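PDB 3H1T: type I site-specific restriction-modification system, R (Restriction) subunit from Vibrio vulnificus, which probably serves as the ATP-dependent, DNA-binding motor and restriction subunit of a type I restriction enzyme, here represented by a fragment that includes its helicase-like domains. Local coordinates for residues 427-432 against 520-525; 535-540 against 552-557. All blocks are in the same frame, centred on the assembly; numbering follows the deposited sequence.

Interactions 1 and 2 use neighbouring parallel strands, 518-524 and 552-556, of one sheet in the C-terminal helicase-like domain, and their centres are about 10 Å apart. Interaction 1 sets helix 422-436 on strand 518-524; interaction 2 brings the end of helix 530-537, the next helix along the chain, against strand 552-556. The strands are joined by a probable backbone hydrogen bond, Val521 N to Asn553 O at 2.8 Å. Apolar packing adds to this where Leu523 CD2 meets Ile536 CG2 at 3.6 Å. Beyond strand 552-556, Tyr557 reaches helix 422-436, and its OH probably hydrogen-bonds to His428 ND1. Residues 535-540 carry the first part of what is probably helicase motif VI, which in relatives lines the nucleotide cleft.

Interaction 1: residues 427-432 against 520-525; sequences KHLTDF and NVVLAR
Leu429 and Val522 make the apolar part of this contact, meeting tip to tip with Leu429 CD2 4.1 Å from Val522 CG2. The leucine holds CG anti to its backbone nitrogen (chi1 -180°), which carries the branched end out from the helix toward the strand. The compact, branched valine suits a buried strand position, and Tyr557 and Val444 touch both residues.

One turn further along the helix the contact is between a ring and an amide. Phe432 CE1 lies 3.9 Å from Asn520 OD1, and the ring and amide planes are 74° apart, so the two flat groups do not stack. Asn520 is buried, but its polar atoms are satisfied elsewhere: ND2 bonds to Thr442 OG1, while OD1 accepts from Asn553 ND2. These bonds fix the rotation of the amide beside the phenylalanine.

The salt bridge lies within the helix. Lys427 NZ meets Asp431 OD2 at 2.9 Å, one turn on, from the syn side of the carboxylate.

An apolar helix face laid over a central parallel strand, with charges kept on another face, is the layering of a RecA-like alpha/beta domain, here the C-terminal one of the helicase-like region.

Interaction 2: residues 535-540 against 552-557; sequences QIVGRG and FNIIDY
Phe552 faces Gly540 because chi1 of 68° sets its CG between the backbone nitrogen and the carbonyl carbon, turning the ring over the loop that follows the helix. Ile554, two residues along the strand, holds CG1 beside its backbone nitrogen and extends from there, which carries CD1 to Val537.

The backbone of Gly540 lies over one face of the Phe552 ring, tilted so that its carbonyl oxygen dips nearest. Gly540 CA sits 4.0 Å from the centroid of the Phe552 ring and only 9° off its normal, a CH-pi contact over the face. The carbonyl lies over the same ring toward the rim, and Gly540 O comes within 3.0 Å of Phe552 CD1, a tight approach. That oxygen also accepts a hydrogen bond from Lys549 NZ, which would probably polarise the carbonyl toward its oxygen. Having no side chain, glycine can bring its backbone this close to a bulky ring.

Residues 535-540 carry the first part of what is probably motif VI of superfamily 2 helicases, and the contact lies within a beta-alpha-beta unit made of strand 518-524, helix 530-537 and strand 552-556. From Val537 to Gly540 the chain makes a type I turn, closed by a weak hydrogen bond from Gly540 N to Val537 O, 3.3 Å. Arg539 folds back on the helix end: its NE donates to Gln535 O at 2.8 Å, nearly straight at 169°, while its NH1 makes a weak bond to Val513 O.

Val537 supplies the apolar half of the contact. The side chains of Ile554 and Val537 cross at about a right angle, and Ile554 CD1 meets Val537 CG1 at 3.7 Å and CG2 at 3.8 Å, so both methyls of the branched residue are used. Val537 CG1 also reaches Phe552 CZ, at 4.2 Å.

Interaction 1: residues 427-432 against 520-525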
# COMPACT_ATOMS: atom_id res chain seq x y z
N LYS A 427 -10.21 23.27 -22.12
CA LYS A 427 -9.28 23.84 -23.08
C LYS A 427 -7.86 23.70 -22.53
O LYS A 427 -6.95 23.24 -23.23
CB LYS A 427 -9.58 25.32 -23.36
CG LYS A 427 -9.04 25.77 -24.71
CD LYS A 427 -8.29 27.10 -24.65
CE LYS A 427 -7.76 27.54 -26.04
NZ LYS A 427 -6.59 26.72 -26.53
N HIS A 428 -7.68 24.07 -21.27
CA HIS A 428 -6.36 23.96 -20.66
C HIS A 428 -5.82 22.53 -20.60
O HIS A 428 -4.64 22.31 -20.84
CB HIS A 428 -6.39 24.57 -19.26
CG HIS A 428 -5.08 24.45 -18.55
ND1 HIS A 428 -4.71 23.31 -17.87
CD2 HIS A 428 -4.03 25.30 -18.48
CE1 HIS A 428 -3.48 23.46 -17.41
NE2 HIS A 428 -3.04 24.66 -17.77
N LEU A 429 -6.69 21.57 -20.29
CA LEU A 429 -6.27 20.17 -20.24
C LEU A 429 -5.85 19.67 -21.63
O LEU A 429 -4.86 18.95 -21.78
CB LEU A 429 -7.42 19.30 -19.69
CG LEU A 429 -7.16 17.80 -19.55
CD1 LEU A 429 -5.82 17.59 -18.87
CD2 LEU A 429 -8.29 17.14 -18.75
N THR A 430 -6.61 20.09 -22.64
CA THR A 430 -6.34 19.68 -24.02
C THR A 430 -5.00 20.22 -24.52
O THR A 430 -4.25 19.49 -25.17
CB THR A 430 -7.46 20.15 -24.98
OG1 THR A 430 -8.68 19.47 -24.64
CG2 THR A 430 -7.10 19.84 -26.44
N ASP A 431 -4.72 21.48 -24.23
CA ASP A 431 -3.46 22.10 -24.65
C ASP A 431 -2.33 21.40 -23.93
O ASP A 431 -1.29 21.11 -24.53
CB ASP A 431 -3.43 23.59 -24.30
CG ASP A 431 -4.25 24.44 -25.25
OD1 ASP A 431 -4.69 23.94 -26.31
OD2 ASP A 431 -4.44 25.64 -24.93
N PHE A 432 -2.53 21.13 -22.64
CA PHE A 432 -1.53 20.45 -21.84
C PHE A 432 -1.22 19.11 -22.49
O PHE A 432 -0.07 18.81 -22.80
CB PHE A 432 -2.05 20.25 -20.40
CG PHE A 432 -1.21 19.31 -19.57
CD1 PHE A 432 -1.42 17.93 -19.65
CD2 PHE A 432 -0.22 19.79 -18.72
CE1 PHE A 432 -0.64 17.05 -18.90
CE2 PHE A 432 0.57 18.92 -17.96
CZ PHE A 432 0.35 17.54 -18.05
N ASN A 520 -2.43 10.74 -15.90
CA ASN A 520 -2.92 12.06 -15.46
C ASN A 520 -4.13 11.91 -14.56
O ASN A 520 -5.08 11.24 -14.90
CB ASN A 520 -3.35 12.95 -16.64
CG ASN A 520 -2.23 13.30 -17.58
OD1 ASN A 520 -1.11 13.60 -17.17
ND2 ASN A 520 -2.53 13.30 -18.88
N VAL A 521 -4.08 12.55 -13.40
CA VAL A 521 -5.19 12.52 -12.46
C VAL A 521 -5.67 13.97 -12.38
O VAL A 521 -4.94 14.84 -11.91
CB VAL A 521 -4.74 12.01 -11.07
CG1 VAL A 521 -5.83 12.28 -10.03
CG2 VAL A 521 -4.47 10.50 -11.13
N VAL A 522 -6.89 14.23 -12.83
CA VAL A 522 -7.41 15.59 -12.87
C VAL A 522 -8.54 15.96 -11.89
O VAL A 522 -9.57 15.30 -11.83
CB VAL A 522 -7.88 15.91 -14.31
CG1 VAL A 522 -8.23 17.37 -14.44
CG2 VAL A 522 -6.79 15.52 -15.30
N LEU A 523 -8.33 17.05 -11.16
CA LEU A 523 -9.30 17.52 -10.17
C LEU A 523 -10.20 18.68 -10.63
O LEU A 523 -9.74 19.80 -10.85
CB LEU A 523 -8.55 17.97 -8.90
CG LEU A 523 -7.79 16.93 -8.09
CD1 LEU A 523 -7.09 17.62 -6.92
CD2 LEU A 523 -8.75 15.88 -7.58
N ALA A 524 -11.50 18.41 -10.76
CA ALA A 524 -12.44 19.44 -11.18
C ALA A 524 -13.64 19.36 -10.28
O ALA A 524 -14.77 19.51 -10.72
CB ALA A 524 -12.85 19.24 -12.63
N ARG A 525 -13.39 19.14 -9.01
CA ARG A 525 -14.46 19.00 -8.05
C ARG A 525 -14.04 19.41 -6.66
O ARG A 525 -12.86 19.56 -6.36
CB ARG A 525 -14.91 17.54 -8.01
CG ARG A 525 -13.90 16.65 -7.33
CD ARG A 525 -14.37 15.23 -7.34
NE ARG A 525 -15.77 15.17 -6.97
CZ ARG A 525 -16.27 14.30 -6.10
NH1 ARG A 525 -15.47 13.42 -5.52
NH2 ARG A 525 -17.56 14.32 -5.82

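Interaction 2: residues 535-540 against 552-557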
# COMPACT_ATOMS: atom_id res chain seq x y z
N GLN A 535 -7.73 8.82 -2.19
CA GLN A 535 -8.24 7.79 -3.08
C GLN A 535 -8.09 8.30 -4.50
O GLN A 535 -7.74 7.54 -5.41
CB GLN A 535 -9.72 7.52 -2.79
CG GLN A 535 -9.99 6.67 -1.56
CD GLN A 535 -11.47 6.53 -1.27
OE1 GLN A 535 -11.87 5.94 -0.27
NE2 GLN A 535 -12.29 7.08 -2.15
N ILE A 536 -8.35 9.59 -4.70
CA ILE A 536 -8.24 10.18 -6.02
C ILE A 536 -6.79 10.12 -6.46
O ILE A 536 -6.49 9.58 -7.53
CB ILE A 536 -8.77 11.64 -6.01
CG1 ILE A 536 -10.30 11.63 -5.90
CG2 ILE A 536 -8.35 12.37 -7.26
CD1 ILE A 536 -10.92 12.99 -5.70
N VAL A 537 -5.90 10.62 -5.61
CA VAL A 537 -4.47 10.61 -5.91
C VAL A 537 -3.92 9.18 -6.12
O VAL A 537 -2.99 8.97 -6.90
CB VAL A 537 -3.68 11.33 -4.78
CG1 VAL A 537 -2.19 11.21 -5.00
CG2 VAL A 537 -4.06 12.79 -4.75
N GLY A 538 -4.53 8.21 -5.44
CA GLY A 538 -4.11 6.83 -5.58
C GLY A 538 -4.52 6.19 -6.89
O GLY A 538 -4.26 5.01 -7.12
N ARG A 539 -5.18 6.95 -7.75
CA ARG A 539 -5.59 6.40 -9.03
C ARG A 539 -4.37 6.30 -9.94
O ARG A 539 -4.34 5.49 -10.88
CB ARG A 539 -6.63 7.28 -9.73
CG ARG A 539 -8.02 7.23 -9.14
CD ARG A 539 -8.42 5.81 -8.79
NE ARG A 539 -8.20 5.55 -7.36
CZ ARG A 539 -8.22 4.35 -6.80
NH1 ARG A 539 -8.44 3.27 -7.54
NH2 ARG A 539 -8.02 4.22 -5.50
N GLY A 540 -3.37 7.12 -9.66
CA GLY A 540 -2.19 7.11 -10.49
C GLY A 540 -0.88 6.63 -9.90
O GLY A 540 0.12 6.62 -10.61
N PHE A 552 3.38 10.11 -12.48
CA PHE A 552 2.16 10.72 -13.00
C PHE A 552 1.95 12.18 -12.60
O PHE A 552 2.65 12.69 -11.72
CB PHE A 552 0.93 9.91 -12.55
CG PHE A 552 0.66 9.97 -11.09
CD1 PHE A 552 1.48 9.30 -10.17
CD2 PHE A 552 -0.44 10.68 -10.61
CE1 PHE A 552 1.19 9.32 -8.80
CE2 PHE A 552 -0.73 10.71 -9.24
CZ PHE A 552 0.08 10.04 -8.33
N ASN A 553 0.99 12.83 -13.26
CA ASN A 553 0.65 14.23 -13.02
C ASN A 553 -0.67 14.37 -12.30
O ASN A 553 -1.59 13.60 -12.52
CB ASN A 553 0.52 15.00 -14.34
CG ASN A 553 1.72 14.91 -15.21
OD1 ASN A 553 2.75 15.52 -14.92
ND2 ASN A 553 1.62 14.13 -16.28
N ILE A 554 -0.75 15.38 -11.45
CA ILE A 554 -1.98 15.71 -10.76
C ILE A 554 -2.27 17.16 -11.16
O ILE A 554 -1.61 18.08 -10.69
CB ILE A 554 -1.85 15.64 -9.24
CG1 ILE A 554 -1.68 14.18 -8.79
CG2 ILE A 554 -3.07 16.24 -8.59
CD1 ILE A 554 -1.47 14.04 -7.26
N ILE A 555 -3.20 17.34 -12.09
CA ILE A 555 -3.59 18.67 -12.54
C ILE A 555 -4.76 19.09 -11.64
O ILE A 555 -5.81 18.44 -11.62
CB ILE A 555 -4.02 18.66 -14.02
CG1 ILE A 555 -2.85 18.28 -14.94
CG2 ILE A 555 -4.47 20.03 -14.43
CD1 ILE A 555 -2.46 16.82 -14.91
N ASP A 556 -4.56 20.16 -10.87
CA ASP A 556 -5.56 20.67 -9.92
C ASP A 556 -6.25 21.97 -10.37
O ASP A 556 -5.64 23.05 -10.33
CB ASP A 556 -4.87 20.91 -8.57
CG ASP A 556 -5.85 21.11 -7.42
OD1 ASP A 556 -7.07 21.15 -7.66
OD2 ASP A 556 -5.39 21.24 -6.27
N TYR A 557 -7.52 21.87 -10.77
CA TYR A 557 -8.29 23.02 -11.24
C TYR A 557 -9.13 23.64 -10.13
O TYR A 557 -9.76 24.68 -10.34
CB TYR A 557 -9.21 22.60 -12.39
CG TYR A 557 -8.46 22.34 -13.68
CD1 TYR A 557 -7.88 23.39 -14.39
CD2 TYR A 557 -8.32 21.04 -14.18
CE1 TYR A 557 -7.17 23.16 -15.56
CE2 TYR A 557 -7.60 20.80 -15.35
CZ TYR A 557 -7.03 21.86 -16.03
OH TYR A 557 -6.33 21.64 -17.18